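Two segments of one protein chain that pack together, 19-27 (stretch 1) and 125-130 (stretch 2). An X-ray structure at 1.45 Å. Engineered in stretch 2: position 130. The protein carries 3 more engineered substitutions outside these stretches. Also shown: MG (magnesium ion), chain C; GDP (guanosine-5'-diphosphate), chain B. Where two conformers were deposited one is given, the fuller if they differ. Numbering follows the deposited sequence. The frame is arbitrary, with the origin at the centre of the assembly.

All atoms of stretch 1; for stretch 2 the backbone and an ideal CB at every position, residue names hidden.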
ATOM      1  N   ALA A  19       0.750   9.739   9.368  1.00 21.73           N
ATOM      2  CA  ALA A  19       2.075   9.632   9.963  1.00 21.57           C
ATOM      3  C   ALA A  19       2.109   8.558  11.046  1.00 26.65           C
ATOM      4  O   ALA A  19       1.149   8.379  11.808  1.00 24.44           O
ATOM      5  CB  ALA A  19       2.500  10.994  10.556  1.00 23.41           C
ATOM      6  N   ALA A  20       3.249   7.867  11.111  1.00 22.45           N
ATOM      7  CA  ALA A  20       3.626   6.963  12.201  1.00 22.39           C
ATOM      8  C   ALA A  20       2.864   5.650  12.185  1.00 23.04           C
ATOM      9  O   ALA A  20       2.822   4.972  13.210  1.00 26.54           O
ATOM     10  CB  ALA A  20       3.567   7.601  13.607  1.00 25.84           C
ATOM     11  N   VAL A  21       2.281   5.282  11.052  1.00 18.58           N
ATOM     12  CA  VAL A  21       1.603   3.994  10.974  1.00 19.36           C
ATOM     13  C   VAL A  21       2.489   2.867  10.495  1.00 20.33           C
ATOM     14  O   VAL A  21       2.054   1.697  10.576  1.00 21.23           O
ATOM     15  CB  VAL A  21       0.324   4.051  10.128  1.00 19.02           C
ATOM     16  CG1 VAL A  21      -0.664   5.115  10.749  1.00 21.91           C
ATOM     17  CG2 VAL A  21       0.598   4.291   8.653  1.00 18.53           C
ATOM     18  N   GLY A  22       3.666   3.147   9.959  1.00 20.52           N
ATOM     19  CA  GLY A  22       4.575   2.132   9.449  1.00 19.85           C
ATOM     20  C   GLY A  22       4.844   2.134   7.942  1.00 19.99           C
ATOM     21  O   GLY A  22       5.318   1.111   7.416  1.00 19.07           O
ATOM     22  N   LYS A  23       4.515   3.211   7.220  1.00 18.34           N
ATOM     23  CA  LYS A  23       4.623   3.174   5.761  1.00 17.25           C
ATOM     24  C   LYS A  23       6.076   3.081   5.314  1.00 17.85           C
ATOM     25  O   LYS A  23       6.391   2.265   4.451  1.00 18.46           O
ATOM     26  CB  LYS A  23       3.994   4.435   5.165  1.00 18.89           C
ATOM     27  CG  LYS A  23       2.511   4.536   5.507  1.00 20.94           C
ATOM     28  CD  LYS A  23       1.859   5.779   4.807  1.00 20.34           C
ATOM     29  CE  LYS A  23       2.555   7.122   5.127  1.00 20.34           C
ATOM     30  NZ  LYS A  23       2.549   7.385   6.602  1.00 21.01           N
ATOM     31  N   THR A  24       6.956   3.989   5.780  1.00 18.96           N
ATOM     32  CA  THR A  24       8.345   3.928   5.354  1.00 18.26           C
ATOM     33  C   THR A  24       8.965   2.605   5.761  1.00 19.81           C
ATOM     34  O   THR A  24       9.745   2.029   4.992  1.00 19.76           O
ATOM     35  CB  THR A  24       9.088   5.146   5.900  1.00 19.61           C
ATOM     36  OG1 THR A  24       8.394   6.327   5.454  1.00 21.04           O
ATOM     37  CG2 THR A  24      10.554   5.185   5.383  1.00 21.35           C
ATOM     38  N   SER A  25       8.602   2.102   6.937  1.00 20.57           N
ATOM     39  CA  SER A  25       9.128   0.813   7.372  1.00 20.39           C
ATOM     40  C   SER A  25       8.664  -0.309   6.428  1.00 21.97           C
ATOM     41  O   SER A  25       9.455  -1.196   6.097  1.00 20.86           O
ATOM     42  CB  SER A  25       8.662   0.514   8.802  1.00 21.40           C
ATOM     43  OG  SER A  25       9.212   1.466   9.693  1.00 25.34           O
ATOM     44  N   LEU A  26       7.395  -0.222   6.063  1.00 19.02           N
ATOM     45  CA  LEU A  26       6.969  -1.288   5.025  0.62 18.67           C
ATOM     46  C   LEU A  26       7.788  -1.249   3.633  1.00 22.25           C
ATOM     47  O   LEU A  26       8.321  -2.233   3.082  1.00 21.59           O
ATOM     48  CB  LEU A  26       5.469  -1.146   4.743  0.62 19.77           C
ATOM     49  CG  LEU A  26       4.932  -2.240   3.834  0.62 19.41           C
ATOM     50  CD1 LEU A  26       3.496  -2.664   4.344  0.62 21.85           C
ATOM     51  CD2 LEU A  26       4.882  -1.810   2.465  0.62 19.23           C
ATOM     52  N   VAL A  27       7.966   0.008   3.178  1.00 19.38           N
ATOM     53  CA  VAL A  27       8.692   0.109   1.913  1.00 20.82           C
ATOM     54  C   VAL A  27      10.141  -0.342   2.087  1.00 22.53           C
ATOM     55  O   VAL A  27      10.697  -1.057   1.235  1.00 23.73           O
ATOM     56  CB  VAL A  27       8.607   1.549   1.390  1.00 22.57           C
ATOM     57  CG1 VAL A  27       9.523   1.738   0.161  1.00 24.45           C
ATOM     58  CG2 VAL A  27       7.155   1.898   1.067  1.00 22.17           C
ATOM     59  N   UNK A 125      -6.372  -2.607   2.819  1.00 18.17           N
ATOM     60  CA  UNK A 125      -6.281  -1.971   4.126  1.00 18.07           C
ATOM     61  C   UNK A 125      -5.402  -2.822   5.051  1.00 16.59           C
ATOM     62  O   UNK A 125      -5.709  -3.999   5.258  1.00 17.34           O
ATOM     63  CB  UNK A 125      -7.673  -1.773   4.729  1.00 18.07           C
ATOM     64  N   UNK A 126      -4.299  -2.249   5.555  1.00 17.32           N
ATOM     65  CA  UNK A 126      -3.400  -2.960   6.455  1.00 17.91           C
ATOM     66  C   UNK A 126      -3.554  -2.420   7.877  1.00 17.11           C
ATOM     67  O   UNK A 126      -3.260  -1.238   8.139  1.00 17.92           O
ATOM     68  CB  UNK A 126      -1.950  -2.832   5.984  1.00 17.91           C
ATOM     69  N   UNK A 127      -4.000  -3.290   8.773  1.00 19.58           N
ATOM     70  CA  UNK A 127      -4.110  -2.999  10.205  1.00 18.14           C
ATOM     71  C   UNK A 127      -2.745  -3.328  10.785  1.00 20.01           C
ATOM     72  O   UNK A 127      -2.490  -4.459  11.247  1.00 22.13           O
ATOM     73  CB  UNK A 127      -5.229  -3.793  10.882  1.00 18.14           C
ATOM     74  N   UNK A 128      -1.874  -2.327  10.759  1.00 19.37           N
ATOM     75  CA  UNK A 128      -0.470  -2.553  11.110  1.00 20.86           C
ATOM     76  C   UNK A 128      -0.242  -2.381  12.611  1.00 20.16           C
ATOM     77  O   UNK A 128      -1.084  -1.850  13.336  1.00 20.91           O
ATOM     78  CB  UNK A 128       0.434  -1.596  10.330  1.00 20.86           C
ATOM     79  N   UNK A 129       0.951  -2.807  13.057  1.00 20.36           N
ATOM     80  CA  UNK A 129       1.342  -2.853  14.477  1.00 21.53           C
ATOM     81  C   UNK A 129       0.492  -3.847  15.267  1.00 24.39           C
ATOM     82  O   UNK A 129       0.221  -3.640  16.455  1.00 26.15           O
ATOM     83  CB  UNK A 129       1.223  -1.462  15.104  1.00 21.53           C
ATOM     84  N   UNK A 130       0.055  -4.934  14.600  1.00 23.56           N
ATOM     85  CA  UNK A 130      -0.774  -5.948  15.243  1.00 24.84           C
ATOM     86  C   UNK A 130      -0.093  -6.585  16.442  1.00 25.94           C
ATOM     87  O   UNK A 130      -0.785  -7.158  17.286  1.00 28.46           O
ATOM     88  CB  UNK A 130      -1.150  -7.033  14.232  1.00 24.84           C
TER
HETATM   89 MG    MG C 202       7.571   7.722   6.761  1.00 21.07          MG
HETATM   90  PB  GDP B 201       5.460   6.314   8.772  1.00 19.62           P
HETATM   91  O1B GDP B 201       4.101   5.851   8.403  1.00 20.35           O
HETATM   92  O2B GDP B 201       5.485   7.616   9.500  1.00 20.71           O
HETATM   93  O3B GDP B 201       6.449   6.264   7.625  1.00 19.74           O
HETATM   94  O3A GDP B 201       5.942   5.227   9.904  1.00 21.16           O
HETATM   95  PA  GDP B 201       7.391   4.612  10.140  1.00 22.36           P
HETATM   96  O1A GDP B 201       7.700   3.509   9.159  1.00 22.99           O
HETATM   97  O2A GDP B 201       8.389   5.757  10.235  1.00 23.59           O
HETATM   98  O5' GDP B 201       7.229   3.936  11.573  1.00 23.00           O
HETATM   99  C5' GDP B 201       6.926   4.707  12.727  1.00 24.95           C
HETATM  100  C4' GDP B 201       7.376   3.949  13.972  1.00 25.22           C
HETATM  101  O4' GDP B 201       6.543   2.748  14.096  1.00 23.69           O
HETATM  102  C3' GDP B 201       8.794   3.442  13.807  1.00 23.82           C
HETATM  103  O3' GDP B 201       9.382   3.518  15.116  1.00 29.53           O
HETATM  104  C2' GDP B 201       8.624   1.995  13.388  1.00 24.28           C
HETATM  105  O2' GDP B 201       9.725   1.216  13.837  1.00 28.67           O
HETATM  106  C1' GDP B 201       7.380   1.631  14.151  1.00 25.39           C
HETATM  107  N9  GDP B 201       6.652   0.524  13.521  1.00 23.91           N
HETATM  108  C8  GDP B 201       6.389   0.386  12.190  1.00 21.74           C
HETATM  109  N7  GDP B 201       5.659  -0.755  11.969  1.00 22.27           N
HETATM  110  C5  GDP B 201       5.463  -1.321  13.184  1.00 24.27           C
HETATM  111  C6  GDP B 201       4.800  -2.526  13.674  1.00 23.17           C
HETATM  112  O6  GDP B 201       4.256  -3.326  12.890  1.00 23.46           O
HETATM  113  N1  GDP B 201       4.820  -2.719  14.998  1.00 23.27           N
HETATM  114  C2  GDP B 201       5.419  -1.933  15.907  1.00 24.39           C
HETATM  115  N2  GDP B 201       5.412  -2.253  17.259  1.00 24.94           N
HETATM  116  N3  GDP B 201       6.083  -0.823  15.504  1.00 23.93           N
HETATM  117  C4  GDP B 201       6.105  -0.512  14.190  1.00 24.01           C

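Position 125 lies in a strand, and its CB has nothing of stretch 1 within 5.5 Å. The visible atoms therefore set no preference, and many residues would be acceptable. It is L125, which makes no contact with stretch 1.

At position 126 the CA-to-CB bond points toward stretch 1, yet the ideal CB still has no atom of it within 5.5 Å. What lies across the gap is the side chain of L26, a hydrocarbon surface offering neither donor nor acceptor. An alanine would fall short; a leucine, isoleucine, methionine or phenylalanine could extend to meet it. The residue is L126, with chi1 m and chi2 t, and its CD1 comes to 3.7 Å from CD1 of L26, an apolar contact at van der Waals distance.

Position 127 follows the alternation of the strand and is out of reach of stretch 1, so again little can be inferred. It is A127.

At position 128 the CA-to-CB bond points toward stretch 1, and the ideal CB is 3.7 Å from the carbonyl O of V21, so a short side chain with a donor is favoured. The guanine N7 of GDP, an acceptor, lies nearby as well. Serine or threonine could reach the carbonyl O of V21; asparagine suits both acceptors, since its amide nitrogen can stand between that O and GDP N7; glutamine or histidine could also donate, but would have to fit a longer or bulkier group into the same short gap. In N128 (chi1 t), ND2 donates to O of V21 at 2.9 Å, with a nearly linear angle of 174°. The same ND2 lies 3.2 Å from GDP N7 and 3.8 Å from CA of G22. G22 leaves the needed room: a CB there would stand 2.3 Å from ND2 of N128, a clash.

Position 129 has left the strand, and its phi/psi of 65/32 is a left-handed conformation, which glycine, asparagine and aspartate adopt most readily but other residues can tolerate. Its CB points toward stretch 1 without reaching it. Farther out lie the carbonyl O of A20 and the ribose O4' of GDP, two acceptors that favour a long side chain ending in a donor, lysine or arginine. K129 is extended from chi2 onward, all t. Its NZ donates to O of A20 at 3.0 Å and to GDP O4' at 3.1 Å, so one ammonium group ties the loop of stretch 1 to the nucleotide, while CE passes 4.0 Å from O of V21.

Position 130 is out of reach of stretch 1, which places no demand on it. It is S130, an engineered substitution, whose OG is hydrogen-bonded elsewhere in the structure.

Stretch 2, residues 125-130: LLANKS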
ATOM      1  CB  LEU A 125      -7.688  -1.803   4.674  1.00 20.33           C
ATOM      2  CG  LEU A 125      -7.797  -1.159   6.072  1.00 17.41           C
ATOM      3  CD1 LEU A 125      -7.409   0.333   6.019  1.00 18.24           C
ATOM      4  CD2 LEU A 125      -9.263  -1.288   6.619  1.00 20.98           C
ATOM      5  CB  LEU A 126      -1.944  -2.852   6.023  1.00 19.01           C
ATOM      6  CG  LEU A 126      -1.601  -3.424   4.641  1.00 18.09           C
ATOM      7  CD1 LEU A 126      -0.104  -3.447   4.507  1.00 21.27           C
ATOM      8  CD2 LEU A 126      -2.107  -4.855   4.476  1.00 19.42           C
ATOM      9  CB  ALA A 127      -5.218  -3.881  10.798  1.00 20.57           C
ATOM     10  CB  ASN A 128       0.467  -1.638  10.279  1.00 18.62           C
ATOM     11  CG  ASN A 128       1.925  -2.068  10.393  1.00 20.19           C
ATOM     12  OD1 ASN A 128       2.228  -3.251  10.318  1.00 20.43           O
ATOM     13  ND2 ASN A 128       2.833  -1.097  10.601  1.00 20.60           N
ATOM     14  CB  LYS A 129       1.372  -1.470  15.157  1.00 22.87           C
ATOM     15  CG  LYS A 129       2.080  -0.359  14.341  1.00 21.57           C
ATOM     16  CD  LYS A 129       2.562   0.729  15.270  1.00 24.65           C
ATOM     17  CE  LYS A 129       3.096   1.853  14.396  1.00 24.76           C
ATOM     18  NZ  LYS A 129       3.658   2.956  15.316  1.00 27.42           N
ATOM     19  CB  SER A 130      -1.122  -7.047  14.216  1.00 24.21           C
ATOM     20  OG  SER A 130       0.056  -7.791  13.869  1.00 28.65           O
TER
HETATM   21  O   HOH W   1       8.998   7.406   8.161  1.00 21.72           O
HETATM   22  O   HOH W   2       6.082   8.092   5.342  1.00 21.32           O
HETATM   23  O   HOH W   3       6.740   9.291   7.935  1.00 20.85           O
HETATM   24  O   HOH W   4       8.824   9.184   5.904  1.00 22.07           O
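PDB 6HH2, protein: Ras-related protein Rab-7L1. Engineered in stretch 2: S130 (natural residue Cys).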